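Local coordinates for protein carbohydrate kinase (Agrobacterium tumefaciens, PDB 2NWH) that probably transfers phosphate from ATP to a sugar or related small molecule, like other pfkB-type carbohydrate kinases, at residues 18-23 and 96-101; 55-60 and 79-84. All coordinates share one frame; numbering follows the deposited sequence. Where two conformers were deposited one is given.

Contact 1. Residues 18-23 and 96-101; sequences GMIETE and TAILER. With CA (calcium ion), chain C.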
loop_
_atom_site.group_PDB
_atom_site.type_symbol
_atom_site.label_atom_id
_atom_site.label_comp_id
_atom_site.label_asym_id
_atom_site.label_seq_id
_atom_site.Cartn_x
_atom_site.Cartn_y
_atom_site.Cartn_z
ATOM N N GLY A 18 -9.711 10.631 -17.394
ATOM C CA GLY A 18 -10.298 11.502 -18.395
ATOM C C GLY A 18 -11.693 11.917 -17.942
ATOM O O GLY A 18 -12.513 11.065 -17.575
ATOM N N MET A 19 -11.959 13.217 -17.912
ATOM C CA MET A 19 -13.240 13.680 -17.466
ATOM C C MET A 19 -13.939 14.372 -18.608
ATOM O O MET A 19 -13.356 15.201 -19.287
ATOM C CB MET A 19 -13.095 14.662 -16.285
ATOM C CG MET A 19 -14.442 15.268 -15.820
ATOM S SD MET A 19 -14.307 16.142 -14.190
ATOM C CE MET A 19 -14.450 14.675 -13.175
ATOM N N ILE A 20 -15.189 14.002 -18.811
ATOM C CA ILE A 20 -16.075 14.625 -19.772
ATOM C C ILE A 20 -16.404 16.067 -19.340
ATOM O O ILE A 20 -16.699 16.351 -18.159
ATOM C CB ILE A 20 -17.347 13.797 -19.945
ATOM C CG1 ILE A 20 -16.988 12.374 -20.493
ATOM C CG2 ILE A 20 -18.352 14.559 -20.841
ATOM C CD1 ILE A 20 -18.165 11.318 -20.343
ATOM N N GLU A 21 -16.361 16.970 -20.323
ATOM C CA GLU A 21 -16.496 18.406 -20.065
ATOM C C GLU A 21 -17.922 18.921 -20.122
ATOM O O GLU A 21 -18.185 20.015 -19.652
ATOM C CB GLU A 21 -15.623 19.194 -21.027
ATOM C CG GLU A 21 -14.173 18.964 -20.831
ATOM C CD GLU A 21 -13.337 19.462 -22.041
ATOM O OE1 GLU A 21 -13.906 19.983 -23.029
ATOM O OE2 GLU A 21 -12.094 19.317 -21.978
ATOM N N THR A 22 -18.826 18.143 -20.701
ATOM C CA THR A 22 -20.193 18.569 -20.981
ATOM C C THR A 22 -21.100 17.465 -20.441
ATOM O O THR A 22 -20.643 16.588 -19.718
ATOM C CB THR A 22 -20.449 18.732 -22.515
ATOM O OG1 THR A 22 -20.065 17.530 -23.191
ATOM C CG2 THR A 22 -19.606 19.854 -23.067
ATOM N N GLU A 23 -22.379 17.512 -20.802
ATOM C CA GLU A 23 -23.295 16.415 -20.518
ATOM C C GLU A 23 -22.799 15.150 -21.224
ATOM O O GLU A 23 -22.301 15.203 -22.352
ATOM C CB GLU A 23 -24.725 16.773 -20.989
ATOM C CG GLU A 23 -24.793 17.270 -22.444
ATOM C CD GLU A 23 -26.206 17.571 -22.940
ATOM O OE1 GLU A 23 -27.065 16.650 -22.950
ATOM O OE2 GLU A 23 -26.443 18.734 -23.351
ATOM N N THR A 96 -6.738 3.360 -16.523
ATOM C CA THR A 96 -7.324 4.466 -17.296
ATOM C C THR A 96 -8.816 4.529 -17.010
ATOM O O THR A 96 -9.501 3.551 -17.219
ATOM C CB THR A 96 -7.095 4.202 -18.786
ATOM O OG1 THR A 96 -5.685 4.040 -19.023
ATOM C CG2 THR A 96 -7.700 5.347 -19.650
ATOM N N ALA A 97 -9.308 5.652 -16.474
ATOM C CA ALA A 97 -10.729 5.800 -16.172
ATOM C C ALA A 97 -11.315 6.928 -17.011
ATOM O O ALA A 97 -10.662 7.983 -17.245
ATOM C CB ALA A 97 -10.926 6.117 -14.676
ATOM N N ILE A 98 -12.551 6.749 -17.421
ATOM C CA ILE A 98 -13.269 7.868 -18.010
ATOM C C ILE A 98 -14.453 8.191 -17.077
ATOM O O ILE A 98 -15.246 7.305 -16.747
ATOM C CB ILE A 98 -13.687 7.530 -19.440
ATOM C CG1 ILE A 98 -12.436 7.333 -20.351
ATOM C CG2 ILE A 98 -14.732 8.550 -19.950
ATOM C CD1 ILE A 98 -12.799 6.958 -21.781
ATOM N N LEU A 99 -14.545 9.446 -16.656
ATOM C CA LEU A 99 -15.570 9.936 -15.707
ATOM C C LEU A 99 -16.476 10.966 -16.366
ATOM O O LEU A 99 -16.055 11.722 -17.273
ATOM C CB LEU A 99 -14.910 10.622 -14.508
ATOM C CG LEU A 99 -14.200 9.879 -13.370
ATOM C CD1 LEU A 99 -13.080 9.055 -13.889
ATOM C CD2 LEU A 99 -13.687 10.974 -12.407
ATOM N N GLU A 100 -17.719 10.990 -15.908
ATOM C CA GLU A 100 -18.676 12.038 -16.268
ATOM C C GLU A 100 -18.213 13.345 -15.641
ATOM O O GLU A 100 -17.354 13.339 -14.758
ATOM C CB GLU A 100 -20.062 11.642 -15.739
ATOM C CG GLU A 100 -20.585 10.371 -16.450
ATOM C CD GLU A 100 -22.068 10.173 -16.243
ATOM O OE1 GLU A 100 -22.399 9.385 -15.333
ATOM O OE2 GLU A 100 -22.884 10.793 -16.980
ATOM N N ARG A 101 -18.785 14.465 -16.077
ATOM C CA ARG A 101 -18.430 15.783 -15.528
ATOM C C ARG A 101 -18.699 15.885 -14.013
ATOM O O ARG A 101 -18.060 16.689 -13.300
ATOM C CB ARG A 101 -19.256 16.865 -16.249
ATOM C CG ARG A 101 -18.661 18.234 -16.138
ATOM C CD ARG A 101 -19.644 19.268 -16.652
ATOM N NE ARG A 101 -19.084 20.608 -16.602
ATOM C CZ ARG A 101 -19.749 21.718 -16.917
ATOM N NH1 ARG A 101 -21.001 21.647 -17.344
ATOM N NH2 ARG A 101 -19.127 22.899 -16.853
HETATM CA CA CA C . -11.429 20.497 -23.939
HETATM O O HOH W 1 -20.875 14.512 -17.983
HETATM O O HOH W 2 -11.155 18.412 -25.172
HETATM O O HOH W 3 -10.107 20.995 -21.873
#
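Met19 and Leu99 stand next to each other as a bridged pair on one side of a small sheet, and their side chains cross obliquely. Met19 sets CG anti to its backbone N (chi1 176°) and bends only at chi3, -82°, a turn that lays its CE 3.9 Å from CD2 of Leu99 and 3.6 Å from the carbonyl O of Glu100. Ile98 lies on the reverse face, beside Gly18, which meets it through backbone atoms of its own. Ile20 turns CG1 to 3.4 Å from Leu99 O, while its tip CD1 reaches the CA of Glu100. Arg101, extended from CG to NE, runs along the turn after the first strand, so that Glu21 O sits above one face of its guanidinium, 3.2 Å from NE, with no N-H aimed at it. A water joins Thr22 O to Arg101 N where the strands have ended. Glu21 starts away from residues 96-101, and its carboxylate grips a calcium ion with both oxygens, OE2 at 2.4 Å; two waters bind the same ion. Between the two strands, Gly18 N to Ala97 O, Leu99 N to Gly18 O and Ile20 N to Leu99 O form nearly straight hydrogen bonds, flanked by CA-H...O contacts. This is the ladder of parallel strands, here the central pair of a four-stranded sheet consistent with the lid of ribokinase-like kinases.

Contact 2. Residues 55-60 and 79-84; sequences EVRIIA and GVEDTP
Backbone hydrogen bonds set the register between residues 55-60 and 79-84, which run side by side in the same direction. Glu81 turns both its N and its O to the neighbouring strand: N donates to Val56 O, and O receives the N-H of Ile58 at 2.9 Å, nearly along the C=O axis. One step on, Thr83 N reaches Ile58 O at 3.1 Å, and CA-H...O contacts such as Arg57 CA to Glu81 O line the same seam.

Among the polar side chains, Arg57 is fully extended from CG to NE and crosses Thr83 at about a right angle. Its NE donates to Thr83 OG1 over 2.7 Å in a nearly straight bond, the oxygen lying in the guanidinium plane; NH2 adds only a weak bond. Thr83 places OG1 between its backbone N and carbonyl carbon (chi1 59°), which turns the hydroxyl to this edge. Glu81 lies alongside Arg57, but its OE2 remains 4.4 Å from NE and well out of the plane, so the opposite charges may attract, but no N-H points at the oxygen and no salt bridge forms.

Water also stitches the strands: one molecule links Ile58 O, Ala60 N and Asp82 OD1, while the other carboxylate oxygen of Asp82 pairs with Arg62.

Apolar packing occupies the reverse face, where Ile58 CG2 meets Val80 CG1 at 3.7 Å and helix 41-51 covers Val56 and Val80. Gly79, with positive phi, follows helix 66-77 in a Schellman motif that leads into residues 80-84. Strand, helix and parallel neighbouring strand together make a beta-alpha-beta crossover, the repeating element of the Rossmann-like ribokinase fold.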
loop_
_atom_site.group_PDB
_atom_site.type_symbol
_atom_site.label_atom_id
_atom_site.label_comp_id
_atom_site.label_asym_id
_atom_site.label_seq_id
_atom_site.Cartn_x
_atom_site.Cartn_y
_atom_site.Cartn_z
ATOM N N GLU A 55 14.407 6.229 4.461
ATOM C CA GLU A 55 15.160 6.195 3.205
ATOM C C GLU A 55 14.530 5.047 2.400
ATOM O O GLU A 55 14.703 3.887 2.734
ATOM C CB GLU A 55 16.670 5.992 3.467
ATOM C CG GLU A 55 17.475 5.913 2.120
ATOM C CD GLU A 55 18.982 5.938 2.300
ATOM O OE1 GLU A 55 19.432 6.240 3.418
ATOM O OE2 GLU A 55 19.709 5.643 1.313
ATOM N N VAL A 56 13.754 5.381 1.376
ATOM C CA VAL A 56 12.924 4.356 0.702
ATOM C C VAL A 56 13.426 4.128 -0.704
ATOM O O VAL A 56 13.741 5.101 -1.413
ATOM C CB VAL A 56 11.407 4.713 0.677
ATOM C CG1 VAL A 56 10.560 3.535 0.058
ATOM C CG2 VAL A 56 10.913 5.057 2.116
ATOM N N ARG A 57 13.512 2.844 -1.084
ATOM C CA ARG A 57 13.832 2.449 -2.464
ATOM C C ARG A 57 12.696 1.540 -2.967
ATOM O O ARG A 57 12.104 0.776 -2.175
ATOM C CB ARG A 57 15.188 1.717 -2.506
ATOM C CG ARG A 57 15.500 1.018 -3.833
ATOM C CD ARG A 57 16.820 0.302 -3.725
ATOM N NE ARG A 57 17.247 -0.331 -4.979
ATOM C CZ ARG A 57 18.366 -1.047 -5.089
ATOM N NH1 ARG A 57 19.110 -1.274 -4.022
ATOM N NH2 ARG A 57 18.718 -1.571 -6.249
ATOM N N ILE A 58 12.374 1.624 -4.256
ATOM C CA ILE A 58 11.344 0.722 -4.835
ATOM C C ILE A 58 11.864 -0.002 -6.088
ATOM O O ILE A 58 12.559 0.590 -6.918
ATOM C CB ILE A 58 9.974 1.435 -5.127
ATOM C CG1 ILE A 58 8.903 0.411 -5.593
ATOM C CG2 ILE A 58 10.125 2.638 -6.169
ATOM C CD1 ILE A 58 7.475 0.995 -5.523
ATOM N N ILE A 59 11.492 -1.273 -6.218
ATOM C CA ILE A 59 11.738 -2.052 -7.428
ATOM C C ILE A 59 10.351 -2.448 -7.960
ATOM O O ILE A 59 9.611 -3.227 -7.304
ATOM C CB ILE A 59 12.530 -3.319 -7.108
ATOM C CG1 ILE A 59 13.892 -2.982 -6.511
ATOM C CG2 ILE A 59 12.800 -4.175 -8.438
ATOM C CD1 ILE A 59 14.598 -4.279 -5.906
ATOM N N ALA A 60 9.979 -1.849 -9.104
ATOM C CA ALA A 60 8.736 -2.200 -9.788
ATOM C C ALA A 60 8.994 -2.504 -11.269
ATOM O O ALA A 60 9.819 -1.816 -11.899
ATOM C CB ALA A 60 7.761 -1.076 -9.669
ATOM N N GLY A 79 11.180 11.779 -2.913
ATOM C CA GLY A 79 12.440 11.291 -2.298
ATOM C C GLY A 79 12.652 9.776 -2.316
ATOM O O GLY A 79 13.546 9.249 -1.646
ATOM N N VAL A 80 11.873 9.062 -3.130
ATOM C CA VAL A 80 12.006 7.606 -3.227
ATOM C C VAL A 80 13.045 7.324 -4.283
ATOM O O VAL A 80 12.971 7.880 -5.406
ATOM C CB VAL A 80 10.652 6.937 -3.621
ATOM C CG1 VAL A 80 10.799 5.426 -3.911
ATOM C CG2 VAL A 80 9.530 7.196 -2.526
ATOM N N GLU A 81 13.976 6.432 -3.951
ATOM C CA GLU A 81 14.935 5.903 -4.930
ATOM C C GLU A 81 14.242 4.877 -5.830
ATOM O O GLU A 81 13.799 3.828 -5.378
ATOM C CB GLU A 81 16.150 5.289 -4.232
ATOM C CG GLU A 81 17.239 4.795 -5.238
ATOM C CD GLU A 81 18.359 3.971 -4.582
ATOM O OE1 GLU A 81 18.269 3.687 -3.361
ATOM O OE2 GLU A 81 19.317 3.592 -5.305
ATOM N N ASP A 82 14.117 5.217 -7.100
ATOM C CA ASP A 82 13.427 4.382 -8.093
ATOM C C ASP A 82 14.474 3.568 -8.812
ATOM O O ASP A 82 15.229 4.124 -9.617
ATOM C CB ASP A 82 12.765 5.256 -9.149
ATOM C CG ASP A 82 11.941 4.446 -10.147
ATOM O OD1 ASP A 82 11.144 3.574 -9.715
ATOM O OD2 ASP A 82 12.073 4.707 -11.366
ATOM N N THR A 83 14.520 2.271 -8.542
ATOM C CA THR A 83 15.400 1.363 -9.321
ATOM C C THR A 83 14.502 0.328 -10.006
ATOM O O THR A 83 14.269 -0.731 -9.480
ATOM C CB THR A 83 16.514 0.690 -8.431
ATOM O OG1 THR A 83 15.924 -0.064 -7.372
ATOM C CG2 THR A 83 17.456 1.725 -7.801
ATOM N N PRO A 84 13.960 0.659 -11.186
ATOM C CA PRO A 84 12.915 -0.157 -11.807
ATOM C C PRO A 84 13.439 -1.437 -12.432
ATOM O O PRO A 84 14.628 -1.525 -12.854
ATOM C CB PRO A 84 12.342 0.779 -12.886
ATOM C CG PRO A 84 13.552 1.614 -13.291
ATOM C CD PRO A 84 14.287 1.860 -11.991
HETATM O O HOH W 4 17.694 4.541 -1.008
HETATM O O HOH W 5 13.320 8.006 0.867
HETATM O O HOH W 6 15.760 6.885 -0.951
HETATM O O HOH W 7 11.140 0.876 -9.463
#

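In the fold
Contacts 1 and 2 show how one chain builds two separate sheets. Their centres lie 32 Å apart and their nearest atoms about 17 Å, so they do not touch. Contact 2 sits at one border of the ten-stranded main sheet, where 81-87 is the outermost strand beside 55-63; contact 1 joins the two inner strands of the four-stranded sheet. Along the chain contact 2 is nested inside the loop closed by contact 1: strands 13-20 and 32-39 of the small sheet come first, then, after helix 41-51, strand 55-63, helix 66-77 and strand 81-87, before 94-99 returns to the small sheet. The chain thus leaves the lid-like sheet, adds an edge to the core and comes back, as in ribokinase-like kinases.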